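Local coordinates for oligoribonuclease (Colwellia psychrerythraea, PDB 6A4D), which hydrolyses small RNAs, probably as a homodimeric 3'-to-5' exonuclease of the RNase H-like superfamily, at residues 28-33 with 72-77; 37-42 with 176-181; 43-48 with 162-167. The protein carries 1 engineered substitution. All coordinates share one frame; numbering follows the deposited sequence.

Interaction 1: residues 28-33 with 72-77; sequences ILEIAI and SGLTQR
The guanidinium of Arg-77 presents its edge to the carboxylate of Glu-30, with OE2 almost in the guanidinium plane and between the two terminal nitrogens. NH2 makes the better bond to OE2, at 3.2 Å; NH1 adds a weak one to the same oxygen at 3.3 Å. The pair is therefore a salt bridge in which one oxygen serves both nitrogens, not a side-by-side pairing of two oxygens with two nitrogens. The groups are twisted 63° against each other, and NH2 meets OE2 on its anti side, 33° out of the carboxylate plane. Arg-77 brings its edge to this oxygen through a bend at chi3 (68°), which folds the end of the chain back toward the strand. The other oxygen, OE1, is buried without a polar partner in the model; the nearest atom across the contact is Leu-74 CD1 at 4.1 Å. This methyl lies alongside the extended glutamate chain, 3.9 Å from Glu-30 CB, while Leu-74 CD2 packs against Leu-29 CB at 4.2 Å. Leu-29 and Glu-30 can both turn toward the helix because they form a classic beta bulge opposite Glu-17, in the central sheet of the RNase H-like fold. Glu-17, on which Leu-74 also packs, lines a pocket for the bound thymidine nitrophenyl phosphate. On the helical side, Gly-73 ends helix 63-72 in a Schellman motif and at once serves as N-cap of helix 74-80. Its carbonyl oxygen accepts the first-turn bond from Arg-77 N at 3.2 Å, and Leu-74 and Arg-77, three positions apart, both point toward the bulge.

Interaction 2: residues 37-42 with 176-181; sequences DSELNI and VYRELF
Glu-39 and Arg-178 mark the nearest backbone approach, 9.3 Å between their CA atoms, where a tight turn faces the last turns of helix 163-180. The gap is spanned by Arg-178, whose chain runs extended from CG to NE, starting with CG anti to the backbone nitrogen (chi1 -170°). Its NH2 ends 3.6 Å from Glu-39 CB and its NH1 3.9 Å from Glu-39 CG, so the guanidinium lies against the aliphatic base of the glutamate. NH2 also comes within 3.2 Å of Glu-39 O, but at an angle too poor for a hydrogen bond. The carboxylate is turned 65° from the guanidinium plane, and Glu-39 OE2 stays 4.4 Å from Arg-178 NH1, probably a mild attraction of opposite charges but too far for a salt bridge. Asp-37 stiffens the turn from inside: OD1 accepts Asn-41 N at 2.8 Å and, weakly, Glu-39 N, while OD2 uses its syn lone pair for Asn-41 ND2 at 2.8 Å. Trp-147 of the second subunit takes Arg-178 in a cation-pi contact and bonds through its indole nitrogen to Ser-38 O, placing this surface contact at the dimer interface. Asp-37 to Leu-40 form a type I turn, and the positive phi of Leu-40 (73°) adds a G1 bulge, a common way to close a beta hairpin, here between strands 28-36 and 42-50.

Interaction 3: residues 43-48 with 162-167; sequences LAQGPI and LALDAI. Engineered in segment 162-167: Ala-166 (natural residue Asp).
Ahead of Leu-164, the residue that meets Gln-45 and Ile-48, the segment 162-167 enters helix 163-180 with Leu-162 at the N-cap. Leu-162 O accepts Ala-166 N at 3.2 Å and so closes the first helical turn. Ala-163 follows, its methyl set against Glu-30 and Ala-32 of the neighbouring strand and Asp-15 of strand 11-18. Leu-164 then carries the contact, its CA lying 7.5 Å from Ile-48 CA. CD2 sits 3.9 Å from Gln-45 CG, and CD1 is pressed onto Ile-48 CD1 at 3.3 Å, tighter than usual for two carbons, and also lies beside the end of the glutamine. Ile-48 CD1 is also 3.5 Å from Leu-164 CG, so the end of the isoleucine fits against the branch point of the leucine as well as one methyl. Ile-48 reaches there with its chain stretched toward the helix, CD1 anti about the CB-CG1 bond (chi2 165°). Held between Gln-45 CG and Ile-48 CD1, the leucine is a wedge between two side chains from the edge of the sheet. This is the helix-on-sheet packing of an RNase H-like alpha/beta fold: strand 42-50 is outermost in the mixed sheet of the chain, and helix 163-180 lies on one face of that sheet. The strand is irregular, with Leu-43 and Ala-44 forming a classic bulge opposite Ile-35, and Ala-44 packs on Phe-95 and Trp-99 of helix 85-99. Farther along the helix, the engineered Ala-166, aspartate in nature, touches Asp-15; its carbonyl oxygen bonds to Ser-170 OG, a residue of a ligand pocket. Ile-167 turns to Trp-13, Asp-15 and Ala-32, and its amide nitrogen bonds to Ala-163 O at 3.2 Å.

The first segments, 28-33, 37-42 and 43-48, come in order along one beta hairpin, and their partners come later in the chain. Interactions 2 and 3 share helix 163-180, using its late and early turns with centres about 17 Å apart, and interaction 3 is nested inside the loop closed by interaction 2. Interaction 1 uses helix 74-80 instead; its centre is about 12 Å from that of interaction 3, and the two meet on adjacent strands, where Ile-33 O probably bonds to Gly-46 N. The centres of interactions 1 and 2 are about 27 Å apart, on opposite sides of the chain's centre: one end of the hairpin packs beside Glu-17, a ligand-pocket residue, and its turn meets the second subunit.

Interaction 1: residues 28-33 with 72-77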
loop_
_atom_site.group_PDB
_atom_site.type_symbol
_atom_site.label_atom_id
_atom_site.label_comp_id
_atom_site.label_asym_id
_atom_site.label_seq_id
_atom_site.Cartn_x
_atom_site.Cartn_y
_atom_site.Cartn_z
ATOM N N ILE A 28 -1.583 -17.847 -4.891
ATOM C CA ILE A 28 -1.172 -17.112 -6.075
ATOM C C ILE A 28 -1.274 -17.981 -7.319
ATOM O O ILE A 28 -0.752 -19.123 -7.333
ATOM C CB ILE A 28 0.284 -16.636 -5.942
ATOM C CG1 ILE A 28 0.418 -15.730 -4.743
ATOM C CG2 ILE A 28 0.733 -15.958 -7.229
ATOM C CD1 ILE A 28 1.864 -15.461 -4.437
ATOM N N LEU A 29 -1.891 -17.430 -8.370
ATOM C CA LEU A 29 -1.984 -18.132 -9.672
ATOM C C LEU A 29 -0.978 -17.711 -10.733
ATOM O O LEU A 29 -0.596 -18.523 -11.579
ATOM C CB LEU A 29 -3.405 -18.013 -10.220
ATOM C CG LEU A 29 -4.434 -18.692 -9.322
ATOM C CD1 LEU A 29 -5.806 -18.509 -9.919
ATOM C CD2 LEU A 29 -4.098 -20.173 -9.142
ATOM N N GLU A 30 -0.529 -16.460 -10.681
ATOM C CA GLU A 30 0.347 -15.922 -11.722
ATOM C C GLU A 30 1.178 -14.800 -11.163
ATOM O O GLU A 30 0.709 -14.071 -10.292
ATOM C CB GLU A 30 -0.487 -15.356 -12.876
ATOM C CG GLU A 30 0.243 -15.247 -14.206
ATOM C CD GLU A 30 -0.542 -14.450 -15.255
ATOM O OE1 GLU A 30 -1.498 -13.718 -14.926
ATOM O OE2 GLU A 30 -0.179 -14.537 -16.437
ATOM N N ILE A 31 2.389 -14.665 -11.691
ATOM C CA ILE A 31 3.243 -13.538 -11.409
ATOM C C ILE A 31 3.932 -13.032 -12.707
ATOM O O ILE A 31 4.373 -13.803 -13.552
ATOM C CB ILE A 31 4.252 -13.890 -10.267
ATOM C CG1 ILE A 31 5.154 -12.695 -9.946
ATOM C CG2 ILE A 31 5.127 -15.109 -10.582
ATOM C CD1 ILE A 31 5.851 -12.844 -8.614
ATOM N N ALA A 32 3.950 -11.724 -12.877
ATOM C CA ALA A 32 4.712 -11.055 -13.967
ATOM C C ALA A 32 5.484 -9.873 -13.365
ATOM O O ALA A 32 4.996 -9.250 -12.411
ATOM C CB ALA A 32 3.769 -10.585 -15.067
ATOM N N ILE A 33 6.688 -9.615 -13.872
ATOM C CA ILE A 33 7.542 -8.529 -13.358
ATOM C C ILE A 33 8.084 -7.712 -14.545
ATOM O O ILE A 33 8.536 -8.276 -15.540
ATOM C CB ILE A 33 8.755 -9.039 -12.526
ATOM C CG1 ILE A 33 8.346 -9.974 -11.383
ATOM C CG2 ILE A 33 9.626 -7.876 -11.987
ATOM C CD1 ILE A 33 9.493 -10.878 -10.960
ATOM N N SER A 72 -10.107 -16.022 -19.220
ATOM C CA SER A 72 -8.795 -15.731 -19.840
ATOM C C SER A 72 -7.879 -16.921 -20.136
ATOM O O SER A 72 -6.809 -16.741 -20.740
ATOM C CB SER A 72 -8.025 -14.694 -19.011
ATOM O OG SER A 72 -7.115 -15.312 -18.117
ATOM N N GLY A 73 -8.263 -18.119 -19.708
ATOM C CA GLY A 73 -7.407 -19.309 -19.858
ATOM C C GLY A 73 -6.144 -19.249 -19.001
ATOM O O GLY A 73 -5.103 -19.838 -19.360
ATOM N N LEU A 74 -6.230 -18.515 -17.888
ATOM C CA LEU A 74 -5.207 -18.578 -16.832
ATOM C C LEU A 74 -5.407 -19.918 -16.145
ATOM O O LEU A 74 -4.463 -20.711 -16.053
ATOM C CB LEU A 74 -5.345 -17.436 -15.817
ATOM C CG LEU A 74 -4.462 -17.436 -14.556
ATOM C CD1 LEU A 74 -2.983 -17.568 -14.888
ATOM C CD2 LEU A 74 -4.687 -16.153 -13.763
ATOM N N THR A 75 -6.654 -20.164 -15.725
ATOM C CA THR A 75 -7.077 -21.457 -15.211
ATOM C C THR A 75 -6.499 -22.630 -15.970
ATOM O O THR A 75 -6.038 -23.596 -15.349
ATOM C CB THR A 75 -8.585 -21.621 -15.207
ATOM O OG1 THR A 75 -9.170 -20.532 -14.503
ATOM C CG2 THR A 75 -8.969 -22.925 -14.495
ATOM N N GLN A 76 -6.489 -22.527 -17.295
ATOM C CA GLN A 76 -5.985 -23.602 -18.127
ATOM C C GLN A 76 -4.473 -23.669 -18.047
ATOM O O GLN A 76 -3.907 -24.769 -17.885
ATOM C CB GLN A 76 -6.449 -23.448 -19.594
ATOM C CG GLN A 76 -5.855 -24.456 -20.598
ATOM C CD GLN A 76 -5.976 -25.932 -20.174
ATOM O OE1 GLN A 76 -6.902 -26.338 -19.466
ATOM N NE2 GLN A 76 -5.027 -26.738 -20.624
ATOM N N ARG A 77 -3.817 -22.508 -18.183
ATOM C CA ARG A 77 -2.353 -22.461 -18.015
ATOM C C ARG A 77 -1.886 -22.980 -16.647
ATOM O O ARG A 77 -0.794 -23.496 -16.541
ATOM C CB ARG A 77 -1.800 -21.061 -18.263
ATOM C CG ARG A 77 -1.630 -20.749 -19.736
ATOM C CD ARG A 77 -1.730 -19.242 -19.934
ATOM N NE ARG A 77 -0.566 -18.669 -19.300
ATOM C CZ ARG A 77 -0.523 -17.591 -18.525
ATOM N NH1 ARG A 77 -1.615 -16.881 -18.279
ATOM N NH2 ARG A 77 0.655 -17.226 -17.992
#

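Interaction 2: residues 37-42 with 176-181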
loop_
_atom_site.group_PDB
_atom_site.type_symbol
_atom_site.label_atom_id
_atom_site.label_comp_id
_atom_site.label_asym_id
_atom_site.label_seq_id
_atom_site.Cartn_x
_atom_site.Cartn_y
_atom_site.Cartn_z
ATOM N N ASP A 37 13.346 2.111 -15.736
ATOM C CA ASP A 37 14.230 3.066 -15.054
ATOM C C ASP A 37 13.351 4.057 -14.284
ATOM O O ASP A 37 12.091 4.019 -14.342
ATOM C CB ASP A 37 15.160 3.813 -16.048
ATOM C CG ASP A 37 14.403 4.623 -17.113
ATOM O OD1 ASP A 37 13.183 4.943 -16.912
ATOM O OD2 ASP A 37 15.032 4.941 -18.164
ATOM N N SER A 38 13.993 4.992 -13.615
ATOM C CA SER A 38 13.242 5.968 -12.829
ATOM C C SER A 38 12.384 6.895 -13.701
ATOM O O SER A 38 11.480 7.548 -13.185
ATOM C CB SER A 38 14.176 6.768 -11.946
ATOM O OG SER A 38 14.969 7.577 -12.762
ATOM N N GLU A 39 12.668 6.951 -15.009
ATOM C CA GLU A 39 11.915 7.790 -15.939
ATOM C C GLU A 39 10.889 6.971 -16.708
ATOM O O GLU A 39 10.340 7.436 -17.672
ATOM C CB GLU A 39 12.894 8.582 -16.870
ATOM C CG GLU A 39 13.849 9.551 -16.135
ATOM C CD GLU A 39 14.470 10.661 -17.027
ATOM O OE1 GLU A 39 14.448 10.553 -18.273
ATOM O OE2 GLU A 39 14.987 11.683 -16.513
ATOM N N LEU A 40 10.614 5.759 -16.238
ATOM C CA LEU A 40 9.561 4.836 -16.711
ATOM C C LEU A 40 9.799 4.149 -18.045
ATOM O O LEU A 40 8.887 3.578 -18.629
ATOM C CB LEU A 40 8.184 5.495 -16.690
ATOM C CG LEU A 40 7.769 6.163 -15.389
ATOM C CD1 LEU A 40 6.335 6.676 -15.568
ATOM C CD2 LEU A 40 7.910 5.236 -14.197
ATOM N N ASN A 41 11.024 4.159 -18.512
ATOM C CA ASN A 41 11.386 3.406 -19.726
ATOM C C ASN A 41 11.567 1.968 -19.349
ATOM O O ASN A 41 12.342 1.671 -18.441
ATOM C CB ASN A 41 12.729 3.894 -20.300
ATOM C CG ASN A 41 12.666 5.324 -20.725
ATOM O OD1 ASN A 41 11.757 5.691 -21.426
ATOM N ND2 ASN A 41 13.578 6.150 -20.224
ATOM N N ILE A 42 10.908 1.085 -20.069
ATOM C CA ILE A 42 10.948 -0.335 -19.762
ATOM C C ILE A 42 12.339 -0.887 -20.054
ATOM O O ILE A 42 12.746 -0.802 -21.163
ATOM C CB ILE A 42 9.833 -1.062 -20.549
ATOM C CG1 ILE A 42 8.492 -0.662 -19.945
ATOM C CG2 ILE A 42 9.976 -2.577 -20.456
ATOM C CD1 ILE A 42 7.274 -1.086 -20.726
ATOM N N VAL A 176 1.107 8.931 -18.060
ATOM C CA VAL A 176 0.103 9.926 -18.233
ATOM C C VAL A 176 0.136 10.931 -17.104
ATOM O O VAL A 176 0.154 12.165 -17.372
ATOM C CB VAL A 176 -1.297 9.276 -18.463
ATOM C CG1 VAL A 176 -2.449 10.250 -18.265
ATOM C CG2 VAL A 176 -1.328 8.651 -19.830
ATOM N N TYR A 177 0.101 10.461 -15.858
ATOM C CA TYR A 177 0.159 11.438 -14.717
ATOM C C TYR A 177 1.433 12.256 -14.727
ATOM O O TYR A 177 1.429 13.434 -14.470
ATOM C CB TYR A 177 0.035 10.747 -13.336
ATOM C CG TYR A 177 -1.241 9.977 -13.139
ATOM C CD1 TYR A 177 -2.466 10.488 -13.557
ATOM C CD2 TYR A 177 -1.225 8.724 -12.532
ATOM C CE1 TYR A 177 -3.641 9.786 -13.376
ATOM C CE2 TYR A 177 -2.392 8.000 -12.349
ATOM C CZ TYR A 177 -3.590 8.509 -12.809
ATOM O OH TYR A 177 -4.724 7.803 -12.649
ATOM N N ARG A 178 2.541 11.602 -14.995
ATOM C CA ARG A 178 3.792 12.316 -15.120
ATOM C C ARG A 178 3.692 13.555 -16.038
ATOM O O ARG A 178 4.164 14.638 -15.691
ATOM C CB ARG A 178 4.868 11.373 -15.654
ATOM C CG ARG A 178 6.221 12.025 -15.567
ATOM C CD ARG A 178 7.312 11.131 -16.083
ATOM N NE ARG A 178 8.540 11.594 -15.475
ATOM C CZ ARG A 178 9.747 11.330 -15.929
ATOM N NH1 ARG A 178 10.791 11.832 -15.284
ATOM N NH2 ARG A 178 9.904 10.544 -16.998
ATOM N N GLU A 179 3.074 13.368 -17.195
ATOM C CA GLU A 179 2.886 14.423 -18.186
ATOM C C GLU A 179 1.812 15.446 -17.826
ATOM O O GLU A 179 2.083 16.635 -17.981
ATOM C CB GLU A 179 2.597 13.808 -19.555
ATOM C CG GLU A 179 2.523 14.804 -20.703
ATOM C CD GLU A 179 1.926 14.190 -21.968
ATOM O OE1 GLU A 179 1.849 12.935 -22.093
ATOM O OE2 GLU A 179 1.538 14.968 -22.854
ATOM N N LEU A 180 0.642 15.022 -17.320
ATOM C CA LEU A 180 -0.470 15.938 -17.096
ATOM C C LEU A 180 -0.702 16.424 -15.686
ATOM O O LEU A 180 -1.437 17.381 -15.485
ATOM C CB LEU A 180 -1.782 15.318 -17.627
ATOM C CG LEU A 180 -1.773 14.915 -19.104
ATOM C CD1 LEU A 180 -3.024 14.141 -19.438
ATOM C CD2 LEU A 180 -1.659 16.164 -19.999
ATOM N N PHE A 181 -0.099 15.798 -14.693
ATOM C CA PHE A 181 -0.522 16.061 -13.309
ATOM C C PHE A 181 0.588 16.402 -12.400
ATOM O O PHE A 181 0.353 17.008 -11.405
ATOM C CB PHE A 181 -1.288 14.824 -12.811
ATOM C CG PHE A 181 -2.047 14.987 -11.507
ATOM C CD1 PHE A 181 -2.664 16.185 -11.123
ATOM C CD2 PHE A 181 -2.261 13.846 -10.719
ATOM C CE1 PHE A 181 -3.380 16.241 -9.939
ATOM C CE2 PHE A 181 -3.005 13.893 -9.566
ATOM C CZ PHE A 181 -3.568 15.084 -9.165
#

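Interaction 3: residues 43-48 with 162-167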
loop_
_atom_site.group_PDB
_atom_site.type_symbol
_atom_site.label_atom_id
_atom_site.label_comp_id
_atom_site.label_asym_id
_atom_site.label_seq_id
_atom_site.Cartn_x
_atom_site.Cartn_y
_atom_site.Cartn_z
ATOM N N LEU A 43 13.083 -1.344 -19.052
ATOM C CA LEU A 43 14.413 -1.926 -19.247
ATOM C C LEU A 43 14.439 -3.455 -19.519
ATOM O O LEU A 43 15.383 -3.941 -20.139
ATOM C CB LEU A 43 15.312 -1.714 -18.053
ATOM C CG LEU A 43 15.415 -0.347 -17.445
ATOM C CD1 LEU A 43 16.335 -0.404 -16.236
ATOM C CD2 LEU A 43 15.878 0.697 -18.456
ATOM N N ALA A 44 13.454 -4.193 -19.012
ATOM C CA ALA A 44 13.475 -5.663 -19.039
ATOM C C ALA A 44 12.159 -6.223 -18.538
ATOM O O ALA A 44 11.596 -5.730 -17.552
ATOM C CB ALA A 44 14.623 -6.217 -18.212
ATOM N N GLN A 45 11.667 -7.233 -19.243
ATOM C CA GLN A 45 10.386 -7.897 -18.972
ATOM C C GLN A 45 10.735 -9.234 -18.375
ATOM O O GLN A 45 11.629 -9.899 -18.844
ATOM C CB GLN A 45 9.634 -8.080 -20.276
ATOM C CG GLN A 45 8.352 -7.280 -20.378
ATOM C CD GLN A 45 7.961 -6.927 -21.790
ATOM O OE1 GLN A 45 8.563 -6.030 -22.382
ATOM N NE2 GLN A 45 6.911 -7.586 -22.324
ATOM N N GLY A 46 10.058 -9.637 -17.326
ATOM C CA GLY A 46 10.498 -10.820 -16.560
ATOM C C GLY A 46 9.847 -12.088 -17.044
ATOM O O GLY A 46 8.800 -12.054 -17.714
ATOM N N PRO A 47 10.412 -13.240 -16.670
ATOM C CA PRO A 47 9.692 -14.492 -17.011
ATOM C C PRO A 47 8.297 -14.517 -16.371
ATOM O O PRO A 47 8.176 -14.251 -15.167
ATOM C CB PRO A 47 10.587 -15.560 -16.412
ATOM C CG PRO A 47 11.323 -14.903 -15.297
ATOM C CD PRO A 47 11.548 -13.484 -15.752
ATOM N N ILE A 48 7.270 -14.778 -17.171
ATOM C CA ILE A 48 5.896 -14.886 -16.690
ATOM C C ILE A 48 5.637 -16.321 -16.165
ATOM O O ILE A 48 5.986 -17.272 -16.846
ATOM C CB ILE A 48 4.895 -14.619 -17.825
ATOM C CG1 ILE A 48 5.209 -13.295 -18.544
ATOM C CG2 ILE A 48 3.473 -14.583 -17.290
ATOM C CD1 ILE A 48 4.489 -13.146 -19.876
ATOM N N LEU A 162 -3.534 -10.745 -19.641
ATOM C CA LEU A 162 -2.152 -10.988 -19.299
ATOM C C LEU A 162 -1.877 -10.240 -18.003
ATOM O O LEU A 162 -2.426 -9.151 -17.783
ATOM C CB LEU A 162 -1.219 -10.512 -20.426
ATOM C CG LEU A 162 -1.551 -10.956 -21.870
ATOM C CD1 LEU A 162 -2.490 -9.981 -22.594
ATOM C CD2 LEU A 162 -0.263 -11.198 -22.665
ATOM N N ALA A 163 -1.086 -10.852 -17.124
ATOM C CA ALA A 163 -0.498 -10.128 -16.007
ATOM C C ALA A 163 0.504 -9.111 -16.562
ATOM O O ALA A 163 0.575 -8.008 -16.015
ATOM C CB ALA A 163 0.156 -11.052 -14.991
ATOM N N LEU A 164 1.230 -9.447 -17.646
ATOM C CA LEU A 164 2.182 -8.502 -18.244
ATOM C C LEU A 164 1.513 -7.238 -18.740
ATOM O O LEU A 164 2.109 -6.155 -18.667
ATOM C CB LEU A 164 2.967 -9.076 -19.418
ATOM C CG LEU A 164 4.364 -9.675 -19.230
ATOM C CD1 LEU A 164 4.982 -9.922 -20.601
ATOM C CD2 LEU A 164 5.342 -8.842 -18.434
ATOM N N ASP A 165 0.303 -7.385 -19.264
ATOM C CA ASP A 165 -0.417 -6.264 -19.838
ATOM C C ASP A 165 -1.129 -5.467 -18.767
ATOM O O ASP A 165 -1.360 -4.306 -18.963
ATOM C CB ASP A 165 -1.406 -6.710 -20.931
ATOM C CG ASP A 165 -0.745 -6.819 -22.294
ATOM O OD1 ASP A 165 -0.715 -5.818 -23.044
ATOM O OD2 ASP A 165 -0.233 -7.898 -22.619
ATOM N N ALA A 166 -1.519 -6.084 -17.659
ATOM C CA ALA A 166 -1.938 -5.299 -16.527
ATOM C C ALA A 166 -0.785 -4.343 -16.063
ATOM O O ALA A 166 -1.037 -3.179 -15.823
ATOM C CB ALA A 166 -2.413 -6.199 -15.414
ATOM N N ILE A 167 0.459 -4.837 -15.992
ATOM C CA ILE A 167 1.620 -4.072 -15.555
ATOM C C ILE A 167 1.913 -2.939 -16.520
ATOM O O ILE A 167 2.207 -1.836 -16.074
ATOM C CB ILE A 167 2.923 -4.911 -15.477
ATOM C CG1 ILE A 167 2.822 -6.014 -14.422
ATOM C CG2 ILE A 167 4.131 -4.031 -15.140
ATOM C CD1 ILE A 167 3.922 -7.062 -14.514
#